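Local coordinates for protein fervidolysin (Fervidobacterium pennivorans, PDB 1R6V) that degrades keratin into peptides as a subtilisin-like serine endopeptidase, allowing the bacterium to grow on native feathers, at residues 293-298 / 378-383; 315-320 / 330-335. The protein carries 1 engineered substitution. All coordinates share one frame; numbering follows the deposited sequence.

Contact 1: residues 293-298 / 378-383; sequences VSAGNN and QGTSMA
The peptide linking S294 to A295 meets T380 obliquely: the methyl CG2 comes in from one side, beside the nitrogen, with CG2 3.2 Å from A295 N. The next peptide turns a carbonyl end to the threonine, A295 O lying 3.6 Å from T380 CB, and this buried oxygen has no hydrogen-bond partner in the model. Beyond it, T380 OG1 gives a weak bond of 3.4 Å to G296 O. One torsion sorts the branches: CG2 stands anti to the backbone N, against the strand end, while OG1 lies beside that N (chi1 -50°) and reaches the loop. Here the end of strand 290-294 meets the start of helix 380-397, which in the subtilisin fold carries S381, assigned as the nucleophile; D162 and A200, an engineered alanine at the relay-histidine position, probably mark the rest of the triad. N297, modelled without its amide, is probably the counterpart of the subtilisin oxyanion-hole asparagine. Packing is tight where S294 CB touches T380 CG2 at 3.4 Å. An alanine in place of T380 would probably open a gap against S294 and A295 and leave G296 O without its weak hydroxyl donor. S294 also rests on S267 and I101.

Contact 2: residues 315-320 / 330-335; sequences QVAALD and GFSSRS
S332 reaches strand 315-320 with its hydroxyl, which accepts a nearly straight hydrogen bond from the main chain: A318 N to S332 OG is 3.1 Å, with an N-H...O angle of 163°. OG stands anti to its own backbone N (chi1 -159°), and this extension also seats it 3.4 Å from the methyl CB of A317. One step earlier, F331 sets ring carbon CE1 3.5 Å from A318 CB, the methyl approaching the ring obliquely. At the far end Q315, its chain extended through CG, brings NE2 to S335 OG at 2.9 Å; the bond is strongly bent (119°) and weak. Strand 314-322 belongs to the largely parallel central sheet of the subtilisin domain, turns back through the antiparallel strand 325-328, and is rejoined by strand 338-343, parallel to it. Residues 330-335 are the connection between those two, running back along the strand, 150° from its direction. Behind these contacts the sheet fixes the strand: A317 makes backbone hydrogen bonds with V340 and A342, and Q315 O accepts from S339 OG. On the loop, F331 and S332 lean on T380, at the start of helix 380-397, while R334 forms a long, weak ion pair with D425.

The two contacts share one sheet and one helix start. Strands 290-294 and 314-322 are parallel neighbours, with A295 N probably bonded to V316 O at 2.9 Å, and the loop after strand 290-294 is tied to residues 330-335 by a backbone bond between G296 and S333. The touching residues of contact 1 are all buried, and it relies on tight methyl packing against peptides beside the catalytic centre. Contact 2, nested within the chain loop that contact 1 closes, is buried on its strand side but partly exposed at F331 and S335; its chemistry is more polar, with one good and one weak N-H bond to serine hydroxyls. T380 connects them, since it also packs on A318 of contact 2.

Contact 1: residues 293-298 / 378-383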
loop_
_atom_site.group_PDB
_atom_site.type_symbol
_atom_site.label_atom_id
_atom_site.label_comp_id
_atom_site.label_asym_id
_atom_site.label_seq_id
_atom_site.Cartn_x
_atom_site.Cartn_y
_atom_site.Cartn_z
ATOM N N VAL A 293 -6.503 -4.964 9.912
ATOM C CA VAL A 293 -6.158 -3.538 9.905
ATOM C C VAL A 293 -7.365 -2.718 10.300
ATOM O O VAL A 293 -8.479 -2.943 9.808
ATOM C CB VAL A 293 -5.709 -3.080 8.503
ATOM C CG1 VAL A 293 -5.259 -1.613 8.536
ATOM C CG2 VAL A 293 -4.601 -3.981 8.009
ATOM N N SER A 294 -7.156 -1.749 11.178
ATOM C CA SER A 294 -8.287 -0.936 11.578
ATOM C C SER A 294 -8.689 0.006 10.434
ATOM O O SER A 294 -7.850 0.455 9.638
ATOM C CB SER A 294 -7.928 -0.122 12.818
ATOM O OG SER A 294 -7.030 0.890 12.429
ATOM N N ALA A 295 -9.989 0.273 10.337
ATOM C CA ALA A 295 -10.525 1.202 9.337
ATOM C C ALA A 295 -10.030 2.596 9.746
ATOM O O ALA A 295 -9.568 2.782 10.866
ATOM C CB ALA A 295 -12.058 1.175 9.364
ATOM N N GLY A 296 -10.135 3.565 8.844
ATOM C CA GLY A 296 -9.688 4.920 9.138
ATOM C C GLY A 296 -10.083 5.509 10.485
ATOM O O GLY A 296 -10.964 4.993 11.183
ATOM N N ASN A 297 -9.424 6.612 10.843
ATOM C CA ASN A 297 -9.657 7.302 12.113
ATOM C C ASN A 297 -10.770 8.344 12.069
ATOM O O ASN A 297 -11.384 8.646 13.095
ATOM C CB ASN A 297 -8.366 7.961 12.589
ATOM N N ASN A 298 -11.016 8.904 10.890
ATOM C CA ASN A 298 -12.057 9.912 10.727
ATOM C C ASN A 298 -12.079 10.419 9.296
ATOM O O ASN A 298 -11.457 9.829 8.409
ATOM C CB ASN A 298 -11.822 11.082 11.686
ATOM N N GLN A 378 -11.193 4.178 23.389
ATOM C CA GLN A 378 -12.180 4.110 22.330
ATOM C C GLN A 378 -11.432 4.350 21.025
ATOM O O GLN A 378 -10.411 5.037 21.006
ATOM C CB GLN A 378 -13.240 5.186 22.552
ATOM C CG GLN A 378 -14.031 5.580 21.345
ATOM C CD GLN A 378 -14.620 6.981 21.512
ATOM O OE1 GLN A 378 -15.405 7.225 22.420
ATOM N NE2 GLN A 378 -14.231 7.904 20.636
ATOM N N GLY A 379 -11.918 3.755 19.945
ATOM C CA GLY A 379 -11.288 3.962 18.660
ATOM C C GLY A 379 -11.288 2.704 17.826
ATOM O O GLY A 379 -11.518 1.606 18.340
ATOM N N THR A 380 -11.038 2.865 16.534
ATOM C CA THR A 380 -10.994 1.705 15.666
ATOM C C THR A 380 -9.804 0.835 16.088
ATOM O O THR A 380 -9.789 -0.377 15.854
ATOM C CB THR A 380 -10.870 2.126 14.190
ATOM O OG1 THR A 380 -11.871 3.113 13.894
ATOM C CG2 THR A 380 -11.111 0.938 13.301
ATOM N N SER A 381 -8.822 1.437 16.756
ATOM C CA SER A 381 -7.662 0.657 17.193
ATOM C C SER A 381 -8.041 -0.254 18.370
ATOM O O SER A 381 -7.304 -1.180 18.732
ATOM C CB SER A 381 -6.500 1.581 17.581
ATOM O OG SER A 381 -6.780 2.304 18.762
ATOM N N MET A 382 -9.193 0.018 18.980
ATOM C CA MET A 382 -9.671 -0.807 20.082
ATOM C C MET A 382 -10.553 -1.936 19.516
ATOM O O MET A 382 -10.750 -2.970 20.155
ATOM C CB MET A 382 -10.476 0.042 21.083
ATOM C CG MET A 382 -9.643 0.630 22.218
ATOM S SD MET A 382 -8.253 1.626 21.576
ATOM C CE MET A 382 -9.105 2.517 20.295
ATOM N N ALA A 383 -11.077 -1.726 18.315
ATOM C CA ALA A 383 -11.935 -2.727 17.678
ATOM C C ALA A 383 -11.109 -3.816 16.997
ATOM O O ALA A 383 -11.380 -5.013 17.135
ATOM C CB ALA A 383 -12.842 -2.047 16.638
#

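Contact 2: residues 315-320 / 330-335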
loop_
_atom_site.group_PDB
_atom_site.type_symbol
_atom_site.label_atom_id
_atom_site.label_comp_id
_atom_site.label_asym_id
_atom_site.label_seq_id
_atom_site.Cartn_x
_atom_site.Cartn_y
_atom_site.Cartn_z
ATOM N N GLN A 315 -10.370 -5.481 7.113
ATOM C CA GLN A 315 -10.509 -4.125 7.659
ATOM C C GLN A 315 -11.622 -4.106 8.708
ATOM O O GLN A 315 -12.709 -4.623 8.474
ATOM C CB GLN A 315 -10.795 -3.132 6.532
ATOM C CG GLN A 315 -10.837 -1.692 7.012
ATOM C CD GLN A 315 -11.013 -0.691 5.873
ATOM O OE1 GLN A 315 -10.700 -0.981 4.719
ATOM N NE2 GLN A 315 -11.500 0.498 6.204
ATOM N N VAL A 316 -11.346 -3.500 9.861
ATOM C CA VAL A 316 -12.279 -3.509 10.979
ATOM C C VAL A 316 -12.811 -2.155 11.420
ATOM O O VAL A 316 -12.042 -1.220 11.633
ATOM C CB VAL A 316 -11.595 -4.171 12.198
ATOM C CG1 VAL A 316 -12.528 -4.236 13.392
ATOM C CG2 VAL A 316 -11.092 -5.554 11.810
ATOM N N ALA A 317 -14.129 -2.063 11.568
ATOM C CA ALA A 317 -14.756 -0.826 12.020
ATOM C C ALA A 317 -15.022 -0.878 13.517
ATOM O O ALA A 317 -15.157 -1.949 14.105
ATOM C CB ALA A 317 -16.061 -0.609 11.276
ATOM N N ALA A 318 -15.119 0.295 14.136
ATOM C CA ALA A 318 -15.383 0.385 15.569
ATOM C C ALA A 318 -16.887 0.463 15.837
ATOM O O ALA A 318 -17.592 1.247 15.197
ATOM C CB ALA A 318 -14.701 1.617 16.133
ATOM N N LEU A 319 -17.362 -0.354 16.773
ATOM C CA LEU A 319 -18.777 -0.363 17.135
ATOM C C LEU A 319 -18.994 0.120 18.564
ATOM O O LEU A 319 -18.201 -0.146 19.466
ATOM C CB LEU A 319 -19.360 -1.777 16.996
ATOM C CG LEU A 319 -19.337 -2.401 15.600
ATOM C CD1 LEU A 319 -19.982 -3.790 15.652
ATOM C CD2 LEU A 319 -20.119 -1.496 14.627
ATOM N N ASP A 320 -20.104 0.827 18.753
ATOM C CA ASP A 320 -20.506 1.358 20.049
ATOM C C ASP A 320 -21.852 0.659 20.303
ATOM O O ASP A 320 -22.358 -0.064 19.446
ATOM C CB ASP A 320 -20.682 2.880 19.888
ATOM C CG ASP A 320 -20.991 3.608 21.194
ATOM O OD1 ASP A 320 -20.892 3.014 22.285
ATOM O OD2 ASP A 320 -21.329 4.812 21.112
ATOM N N GLY A 330 -18.712 6.197 14.770
ATOM C CA GLY A 330 -18.797 7.537 14.215
ATOM C C GLY A 330 -17.471 8.000 13.650
ATOM O O GLY A 330 -17.383 8.449 12.508
ATOM N N PHE A 331 -16.429 7.895 14.462
ATOM C CA PHE A 331 -15.093 8.284 14.040
ATOM C C PHE A 331 -14.532 7.210 13.113
ATOM O O PHE A 331 -13.471 7.384 12.517
ATOM C CB PHE A 331 -14.195 8.443 15.264
ATOM C CG PHE A 331 -14.231 7.260 16.194
ATOM C CD1 PHE A 331 -13.685 6.035 15.807
ATOM C CD2 PHE A 331 -14.837 7.359 17.440
ATOM C CE1 PHE A 331 -13.744 4.933 16.646
ATOM C CE2 PHE A 331 -14.902 6.259 18.289
ATOM C CZ PHE A 331 -14.354 5.044 17.892
ATOM N N SER A 332 -15.255 6.098 13.000
ATOM C CA SER A 332 -14.838 4.988 12.145
ATOM C C SER A 332 -15.056 5.364 10.677
ATOM O O SER A 332 -16.184 5.642 10.257
ATOM C CB SER A 332 -15.649 3.732 12.497
ATOM O OG SER A 332 -14.996 2.550 12.064
ATOM N N SER A 333 -13.977 5.369 9.896
ATOM C CA SER A 333 -14.074 5.733 8.485
ATOM C C SER A 333 -14.949 4.771 7.689
ATOM O O SER A 333 -14.748 3.551 7.717
ATOM C CB SER A 333 -12.683 5.809 7.865
ATOM N N ARG A 334 -15.926 5.339 6.985
ATOM C CA ARG A 334 -16.854 4.574 6.158
ATOM C C ARG A 334 -16.171 4.198 4.843
ATOM O O ARG A 334 -15.667 5.063 4.125
ATOM C CB ARG A 334 -18.114 5.408 5.877
ATOM C CG ARG A 334 -19.051 4.806 4.836
ATOM C CD ARG A 334 -20.333 5.625 4.656
ATOM N NE ARG A 334 -21.207 5.026 3.643
ATOM C CZ ARG A 334 -22.459 5.407 3.405
ATOM N NH1 ARG A 334 -23.003 6.395 4.109
ATOM N NH2 ARG A 334 -23.168 4.796 2.463
ATOM N N SER A 335 -16.160 2.906 4.533
ATOM C CA SER A 335 -15.530 2.421 3.311
ATOM C C SER A 335 -16.089 1.064 2.908
ATOM O O SER A 335 -16.421 0.233 3.753
ATOM C CB SER A 335 -14.013 2.327 3.501
ATOM O OG SER A 335 -13.682 1.567 4.653
#